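PDB 2GB7: R.Ecl18kI from Enterobacter cloacae, which cleaves double-stranded DNA as a type II restriction endonuclease at the sequence 5'-CCNGG-3', cutting before the first C. Local coordinates for residues K173-R186 / G200-F213. The protein carries 1 engineered substitution. Numbering follows the deposited sequence.
With nucleotides of chain B.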
loop_
_atom_site.group_PDB
_atom_site.type_symbol
_atom_site.label_atom_id
_atom_site.label_comp_id
_atom_site.label_asym_id
_atom_site.label_seq_id
_atom_site.Cartn_x
_atom_site.Cartn_y
_atom_site.Cartn_z
ATOM N N LYS F 173 22.430 8.099 19.366
ATOM C CA LYS F 173 22.071 6.907 18.585
ATOM C C LYS F 173 23.206 5.907 18.479
ATOM O O LYS F 173 23.027 4.804 18.026
ATOM C CB LYS F 173 21.554 7.306 17.188
ATOM C CG LYS F 173 22.615 8.056 16.358
ATOM C CD LYS F 173 21.953 8.758 15.182
ATOM C CE LYS F 173 22.947 9.748 14.572
ATOM N NZ LYS F 173 22.355 10.363 13.370
ATOM N N ARG F 174 24.394 6.279 18.926
ATOM C CA ARG F 174 25.478 5.311 19.002
ATOM C C ARG F 174 25.084 4.058 19.818
ATOM O O ARG F 174 24.445 4.158 20.875
ATOM C CB ARG F 174 26.709 5.990 19.599
ATOM C CG ARG F 174 27.940 5.110 19.715
ATOM C CD ARG F 174 29.174 5.980 19.953
ATOM N NE ARG F 174 30.403 5.198 19.753
ATOM C CZ ARG F 174 31.059 5.129 18.591
ATOM N NH1 ARG F 174 30.633 5.790 17.528
ATOM N NH2 ARG F 174 32.153 4.402 18.497
ATOM N N ASN F 175 25.459 2.883 19.303
ATOM C CA ASN F 175 25.204 1.597 19.952
ATOM C C ASN F 175 23.736 1.258 20.105
ATOM O O ASN F 175 23.388 0.444 20.950
ATOM C CB ASN F 175 25.934 1.475 21.300
ATOM C CG ASN F 175 27.450 1.422 21.132
ATOM O OD1 ASN F 175 27.948 0.824 20.182
ATOM N ND2 ASN F 175 28.193 2.052 22.046
ATOM N N THR F 176 22.890 1.875 19.265
ATOM C CA THR F 176 21.479 1.515 19.230
ATOM C C THR F 176 21.151 0.652 18.002
ATOM O O THR F 176 21.969 0.487 17.051
ATOM C CB THR F 176 20.545 2.752 19.259
ATOM O OG1 THR F 176 20.742 3.503 18.058
ATOM C CG2 THR F 176 20.825 3.667 20.496
ATOM N N MET F 177 19.950 0.092 18.019
ATOM C CA MET F 177 19.489 -0.669 16.848
ATOM C C MET F 177 18.035 -0.306 16.627
ATOM O O MET F 177 17.269 -0.215 17.592
ATOM C CB MET F 177 19.613 -2.187 17.064
ATOM C CG MET F 177 19.023 -2.940 15.893
ATOM S SD MET F 177 19.236 -4.724 16.062
ATOM C CE MET F 177 20.961 -4.733 16.190
ATOM N N LEU F 178 17.664 -0.060 15.365
ATOM C CA LEU F 178 16.290 0.216 14.995
ATOM C C LEU F 178 15.818 -0.838 14.039
ATOM O O LEU F 178 16.536 -1.201 13.112
ATOM C CB LEU F 178 16.168 1.567 14.270
ATOM C CG LEU F 178 16.663 2.789 15.053
ATOM C CD1 LEU F 178 16.489 4.016 14.196
ATOM C CD2 LEU F 178 15.929 2.932 16.366
ATOM N N ILE F 179 14.603 -1.298 14.275
ATOM C CA ILE F 179 13.987 -2.337 13.450
ATOM C C ILE F 179 12.629 -1.900 12.925
ATOM O O ILE F 179 11.768 -1.476 13.711
ATOM C CB ILE F 179 13.819 -3.650 14.242
ATOM C CG1 ILE F 179 15.165 -4.099 14.829
ATOM C CG2 ILE F 179 13.176 -4.741 13.350
ATOM C CD1 ILE F 179 15.031 -5.171 15.935
ATOM N N SER F 180 12.468 -2.008 11.610
ATOM C CA SER F 180 11.162 -1.828 10.917
ATOM C C SER F 180 10.732 -3.185 10.361
ATOM O O SER F 180 11.566 -4.103 10.254
ATOM C CB SER F 180 11.314 -0.847 9.742
ATOM O OG SER F 180 10.053 -0.690 9.063
ATOM N N ALA F 181 9.436 -3.340 10.087
ATOM C CA ALA F 181 8.981 -4.634 9.591
ATOM C C ALA F 181 7.898 -4.402 8.533
ATOM O O ALA F 181 7.067 -3.539 8.718
ATOM C CB ALA F 181 8.416 -5.410 10.718
ATOM N N LYS F 182 7.962 -5.173 7.449
ATOM C CA LYS F 182 6.972 -5.176 6.390
ATOM C C LYS F 182 6.841 -6.614 5.962
ATOM O O LYS F 182 7.828 -7.200 5.553
ATOM C CB LYS F 182 7.460 -4.327 5.199
ATOM C CG LYS F 182 7.456 -2.834 5.519
ATOM C CD LYS F 182 7.817 -2.018 4.290
ATOM C CE LYS F 182 7.862 -0.513 4.653
ATOM N NZ LYS F 182 6.589 -0.023 5.278
ATOM N N THR F 183 5.641 -7.187 6.046
ATOM C CA THR F 183 5.479 -8.598 5.714
ATOM C C THR F 183 5.869 -8.866 4.263
ATOM O O THR F 183 6.547 -9.857 3.975
ATOM C CB THR F 183 4.038 -9.063 5.976
ATOM O OG1 THR F 183 3.126 -8.195 5.289
ATOM C CG2 THR F 183 3.752 -9.077 7.474
ATOM N N THR F 184 5.404 -7.992 3.357
ATOM C CA THR F 184 5.827 -7.980 1.946
ATOM C C THR F 184 6.281 -6.568 1.652
ATOM O O THR F 184 5.890 -5.634 2.372
ATOM C CB THR F 184 4.687 -8.339 0.971
ATOM O OG1 THR F 184 3.521 -7.563 1.272
ATOM C CG2 THR F 184 4.343 -9.839 1.061
ATOM N N LEU F 185 7.114 -6.426 0.630
ATOM C CA LEU F 185 7.725 -5.136 0.264
ATOM C C LEU F 185 7.013 -4.393 -0.837
ATOM O O LEU F 185 6.883 -3.169 -0.750
ATOM C CB LEU F 185 9.204 -5.297 -0.123
ATOM C CG LEU F 185 10.094 -5.876 0.973
ATOM C CD1 LEU F 185 11.611 -5.764 0.621
ATOM C CD2 LEU F 185 9.858 -5.176 2.315
ATOM N N ARG F 186 6.554 -5.107 -1.873
ATOM C CA ARG F 186 6.140 -4.445 -3.117
ATOM C C ARG F 186 7.062 -3.260 -3.437
ATOM O O ARG F 186 8.305 -3.417 -3.430
ATOM C CB ARG F 186 4.653 -4.051 -3.064
ATOM C CG ARG F 186 3.700 -5.255 -2.934
ATOM C CD ARG F 186 3.718 -6.091 -4.228
ATOM N NE ARG F 186 2.677 -7.119 -4.221
ATOM C CZ ARG F 186 2.811 -8.326 -3.684
ATOM N NH1 ARG F 186 3.963 -8.700 -3.129
ATOM N NH2 ARG F 186 1.788 -9.192 -3.743
ATOM N N GLY F 200 18.026 11.065 9.830
ATOM C CA GLY F 200 19.493 10.859 10.028
ATOM C C GLY F 200 19.811 9.520 10.662
ATOM O O GLY F 200 20.880 9.329 11.250
ATOM N N ILE F 201 18.898 8.576 10.521
ATOM C CA ILE F 201 19.136 7.232 11.028
ATOM C C ILE F 201 20.433 6.680 10.433
ATOM O O ILE F 201 20.711 6.840 9.249
ATOM C CB ILE F 201 17.906 6.349 10.745
ATOM C CG1 ILE F 201 16.850 6.713 11.767
ATOM C CG2 ILE F 201 18.272 4.877 10.832
ATOM C CD1 ILE F 201 15.466 6.237 11.362
ATOM N N ARG F 202 21.283 6.101 11.290
ATOM C CA ARG F 202 22.555 5.564 10.836
ATOM C C ARG F 202 22.341 4.315 9.957
ATOM O O ARG F 202 22.889 4.195 8.876
ATOM C CB ARG F 202 23.408 5.177 12.045
ATOM C CG ARG F 202 24.792 4.667 11.653
ATOM C CD ARG F 202 25.594 4.191 12.881
ATOM N NE ARG F 202 24.892 3.089 13.554
ATOM C CZ ARG F 202 24.169 3.204 14.671
ATOM N NH1 ARG F 202 24.061 4.371 15.301
ATOM N NH2 ARG F 202 23.554 2.130 15.163
ATOM N N GLU F 203 21.491 3.421 10.437
ATOM C CA GLU F 203 21.173 2.201 9.724
ATOM C C GLU F 203 19.864 1.689 10.281
ATOM O O GLU F 203 19.536 1.911 11.450
ATOM C CB GLU F 203 22.258 1.151 9.918
ATOM C CG GLU F 203 22.500 0.796 11.368
ATOM C CD GLU F 203 23.813 0.060 11.567
ATOM O OE1 GLU F 203 23.967 -1.030 10.934
ATOM O OE2 GLU F 203 24.671 0.557 12.362
ATOM N N MET F 204 19.091 1.020 9.446
ATOM C CA MET F 204 17.837 0.420 9.907
ATOM C C MET F 204 17.759 -1.003 9.394
ATOM O O MET F 204 18.095 -1.302 8.235
ATOM C CB MET F 204 16.596 1.222 9.451
ATOM C CG MET F 204 15.316 1.040 10.347
ATOM S SD MET F 204 13.875 1.853 9.704
ATOM C CE MET F 204 14.541 3.427 9.177
ATOM N N TYR F 205 17.269 -1.865 10.254
ATOM C CA TYR F 205 17.036 -3.253 9.838
ATOM C C TYR F 205 15.588 -3.318 9.416
ATOM O O TYR F 205 14.716 -2.848 10.146
ATOM C CB TYR F 205 17.258 -4.185 11.015
ATOM C CG TYR F 205 18.738 -4.229 11.386
ATOM C CD1 TYR F 205 19.525 -5.290 10.979
ATOM C CD2 TYR F 205 19.319 -3.170 12.079
ATOM C CE1 TYR F 205 20.884 -5.335 11.290
ATOM C CE2 TYR F 205 20.660 -3.168 12.350
ATOM C CZ TYR F 205 21.435 -4.268 11.966
ATOM O OH TYR F 205 22.777 -4.304 12.284
ATOM N N LEU F 206 15.347 -3.926 8.256
ATOM C CA LEU F 206 14.000 -4.049 7.669
ATOM C C LEU F 206 13.647 -5.511 7.615
ATOM O O LEU F 206 14.117 -6.252 6.734
ATOM C CB LEU F 206 13.969 -3.437 6.275
ATOM C CG LEU F 206 12.661 -3.647 5.493
ATOM C CD1 LEU F 206 11.537 -3.050 6.316
ATOM C CD2 LEU F 206 12.718 -3.022 4.064
ATOM N N ALA F 207 12.864 -5.931 8.595
ATOM C CA ALA F 207 12.465 -7.339 8.691
ATOM C C ALA F 207 11.366 -7.626 7.688
ATOM O O ALA F 207 10.392 -6.878 7.635
ATOM C CB ALA F 207 11.934 -7.614 10.066
ATOM N N THR F 208 11.455 -8.750 6.967
ATOM C CA THR F 208 10.383 -9.079 5.988
ATOM C C THR F 208 10.240 -10.561 5.793
ATOM O O THR F 208 11.149 -11.307 6.114
ATOM C CB THR F 208 10.650 -8.401 4.590
ATOM O OG1 THR F 208 9.494 -8.532 3.744
ATOM C CG2 THR F 208 11.837 -9.039 3.884
ATOM N N LEU F 209 9.070 -10.986 5.304
ATOM C CA LEU F 209 8.861 -12.365 4.904
ATOM C C LEU F 209 8.859 -12.530 3.385
ATOM O O LEU F 209 8.709 -13.643 2.877
ATOM C CB LEU F 209 7.533 -12.868 5.495
ATOM C CG LEU F 209 7.584 -12.921 7.019
ATOM C CD1 LEU F 209 6.295 -13.379 7.629
ATOM C CD2 LEU F 209 8.752 -13.793 7.531
ATOM N N ASP F 210 9.014 -11.413 2.672
ATOM C CA ASP F 210 8.943 -11.345 1.222
ATOM C C ASP F 210 10.037 -12.188 0.589
ATOM O O ASP F 210 11.182 -12.096 0.994
ATOM C CB ASP F 210 9.137 -9.886 0.784
ATOM C CG ASP F 210 8.617 -9.613 -0.619
ATOM O OD1 ASP F 210 8.874 -10.396 -1.548
ATOM O OD2 ASP F 210 7.921 -8.621 -0.786
ATOM N N ASP F 211 9.667 -12.995 -0.400
ATOM C CA ASP F 211 10.615 -13.846 -1.127
ATOM C C ASP F 211 10.969 -13.336 -2.516
ATOM O O ASP F 211 11.570 -14.068 -3.327
ATOM C CB ASP F 211 10.047 -15.286 -1.247
ATOM C CG ASP F 211 8.682 -15.352 -1.968
ATOM O OD1 ASP F 211 8.229 -14.368 -2.575
ATOM O OD2 ASP F 211 8.038 -16.427 -1.934
ATOM N N SER F 212 10.566 -12.108 -2.828
ATOM C CA SER F 212 10.487 -11.750 -4.234
ATOM C C SER F 212 11.170 -10.469 -4.599
ATOM O O SER F 212 11.165 -10.086 -5.768
ATOM C CB SER F 212 9.018 -11.707 -4.717
ATOM O OG SER F 212 8.371 -10.576 -4.146
ATOM N N PHE F 213 11.792 -9.815 -3.623
ATOM C CA PHE F 213 12.432 -8.529 -3.913
ATOM C C PHE F 213 13.721 -8.712 -4.723
ATOM O O PHE F 213 14.396 -9.745 -4.634
ATOM C CB PHE F 213 12.672 -7.732 -2.621
ATOM C CG PHE F 213 13.466 -8.476 -1.585
ATOM C CD1 PHE F 213 14.861 -8.368 -1.552
ATOM C CD2 PHE F 213 12.832 -9.268 -0.635
ATOM C CE1 PHE F 213 15.601 -9.027 -0.607
ATOM C CE2 PHE F 213 13.585 -9.962 0.337
ATOM C CZ PHE F 213 14.961 -9.843 0.346
ATOM P P DC B 4 3.068 -4.335 6.674
ATOM O OP1 DC B 4 3.764 -5.527 7.214
ATOM O OP2 DC B 4 3.857 -3.228 6.063
ATOM O "O5'" DC B 4 1.990 -4.805 5.600
ATOM C "C5'" DC B 4 0.992 -5.754 5.944
ATOM C "C4'" DC B 4 0.061 -5.970 4.774
ATOM O "O4'" DC B 4 -0.666 -4.743 4.520
ATOM C "C3'" DC B 4 0.756 -6.341 3.462
ATOM O "O3'" DC B 4 -0.023 -7.306 2.750
ATOM C "C2'" DC B 4 0.776 -5.031 2.693
ATOM C "C1'" DC B 4 -0.500 -4.353 3.166
ATOM N N1 DC B 4 -0.437 -2.885 3.122
ATOM C C2 DC B 4 -1.509 -2.167 2.560
ATOM O O2 DC B 4 -2.525 -2.777 2.195
ATOM N N3 DC B 4 -1.407 -0.825 2.436
ATOM C C4 DC B 4 -0.303 -0.195 2.855
ATOM N N4 DC B 4 -0.224 1.127 2.655
ATOM C C5 DC B 4 0.773 -0.892 3.480
ATOM C C6 DC B 4 0.664 -2.224 3.591
ATOM P P DG B 6 -5.425 -10.687 2.080
ATOM O OP1 DG B 6 -5.724 -9.440 2.829
ATOM O OP2 DG B 6 -6.520 -11.653 1.800
ATOM O "O5'" DG B 6 -4.782 -10.316 0.673
ATOM C "C5'" DG B 6 -3.858 -9.237 0.535
ATOM C "C4'" DG B 6 -3.450 -9.109 -0.913
ATOM O "O4'" DG B 6 -2.801 -7.846 -1.173
ATOM C "C3'" DG B 6 -2.485 -10.182 -1.411
ATOM O "O3'" DG B 6 -2.832 -10.500 -2.756
ATOM C "C2'" DG B 6 -1.145 -9.470 -1.393
ATOM C "C1'" DG B 6 -1.582 -8.097 -1.841
ATOM N N9 DG B 6 -0.689 -6.981 -1.571
ATOM C C8 DG B 6 0.545 -6.985 -0.965
ATOM N N7 DG B 6 1.090 -5.797 -0.916
ATOM C C5 DG B 6 0.154 -4.968 -1.523
ATOM C C6 DG B 6 0.181 -3.571 -1.781
ATOM O O6 DG B 6 1.076 -2.759 -1.530
ATOM N N1 DG B 6 -0.989 -3.142 -2.408
ATOM C C2 DG B 6 -2.045 -3.954 -2.750
ATOM N N2 DG B 6 -3.098 -3.362 -3.333
ATOM N N3 DG B 6 -2.070 -5.253 -2.533
ATOM C C4 DG B 6 -0.950 -5.687 -1.919
ATOM P P DG B 7 -2.423 -11.923 -3.368
ATOM O OP1 DG B 7 -2.897 -12.952 -2.409
ATOM O OP2 DG B 7 -0.994 -11.880 -3.752
ATOM O "O5'" DG B 7 -3.301 -12.022 -4.693
ATOM C "C5'" DG B 7 -4.702 -11.791 -4.644
ATOM C "C4'" DG B 7 -5.118 -10.873 -5.770
ATOM O "O4'" DG B 7 -4.502 -9.575 -5.587
ATOM C "C3'" DG B 7 -4.721 -11.335 -7.171
ATOM O "O3'" DG B 7 -5.771 -10.958 -8.068
ATOM C "C2'" DG B 7 -3.443 -10.559 -7.438
ATOM C "C1'" DG B 7 -3.701 -9.250 -6.712
ATOM N N9 DG B 7 -2.506 -8.571 -6.219
ATOM C C8 DG B 7 -1.407 -9.139 -5.624
ATOM N N7 DG B 7 -0.509 -8.260 -5.260
ATOM C C5 DG B 7 -1.047 -7.042 -5.645
ATOM C C6 DG B 7 -0.534 -5.724 -5.513
ATOM O O6 DG B 7 0.528 -5.358 -5.000
ATOM N N1 DG B 7 -1.403 -4.782 -6.049
ATOM C C2 DG B 7 -2.614 -5.063 -6.631
ATOM N N2 DG B 7 -3.309 -4.014 -7.088
ATOM N N3 DG B 7 -3.106 -6.285 -6.755
ATOM C C4 DG B 7 -2.275 -7.217 -6.246
HETATM O O HOH W 1 20.041 0.690 13.805
HETATM O O HOH W 2 6.545 -7.720 -2.874
#
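Between Leu-178 and Lys-182, backbone bonds join the parallel strands 177-181 and 204-207: Tyr-205 N to Leu-178 O, Ser-180 N to Tyr-205 O (2.8 Å, 172° at the hydrogen), Ala-207 N to Ser-180 O and Lys-182 N to Ala-207 O. Thr-208 OG1 prolongs this ladder by donating to Lys-182 O, while accepting from Asp-210 N in an ST turn.

Apolar contacts line both faces. Beside the Ile-179, Ala-181 and Ala-207 side chains, which pack on helix 102-134, Met-177 SD lies over the Tyr-205 ring, 4.5 Å from its centroid, a Met-aromatic contact. On the other face Met-204 SD meets Ser-180 CB at 3.7 Å. Leu-185 CD2 reaches Leu-206 CD2, and its CD1 touches Phe-213.

Polar side chains tie the ends. Arg-202 leaves the backbone with CG anti to N (chi1 -177°) and then bends at chi3, which sets the guanidinium edge against the turn 173-176; NH1 gives Lys-173 O a 2.9 Å bond from above the carbonyl plane, and NH2 adds a weak one to Thr-176 O. At the DNA end, the anti lone pair of Asp-210 OD2 receives Leu-185 N (2.7 Å, 173°). The same oxygen accepts from a water that also takes bonds from Arg-186 N and NH1, a second-shell link consistent with Asp-210 orienting Arg-186 for the base. Arg-186 then reads DG7 of chain B, NE to O6 at 2.9 Å and NH2 to N7 at 2.9 Å, while Thr-183 N grips OP1 of DC4 of chain B.

With helix 191-199 between them, the strands form a beta-alpha-beta crossover of the PDDEXK nuclease fold, its strand ends leading into the DNA-recognition surface.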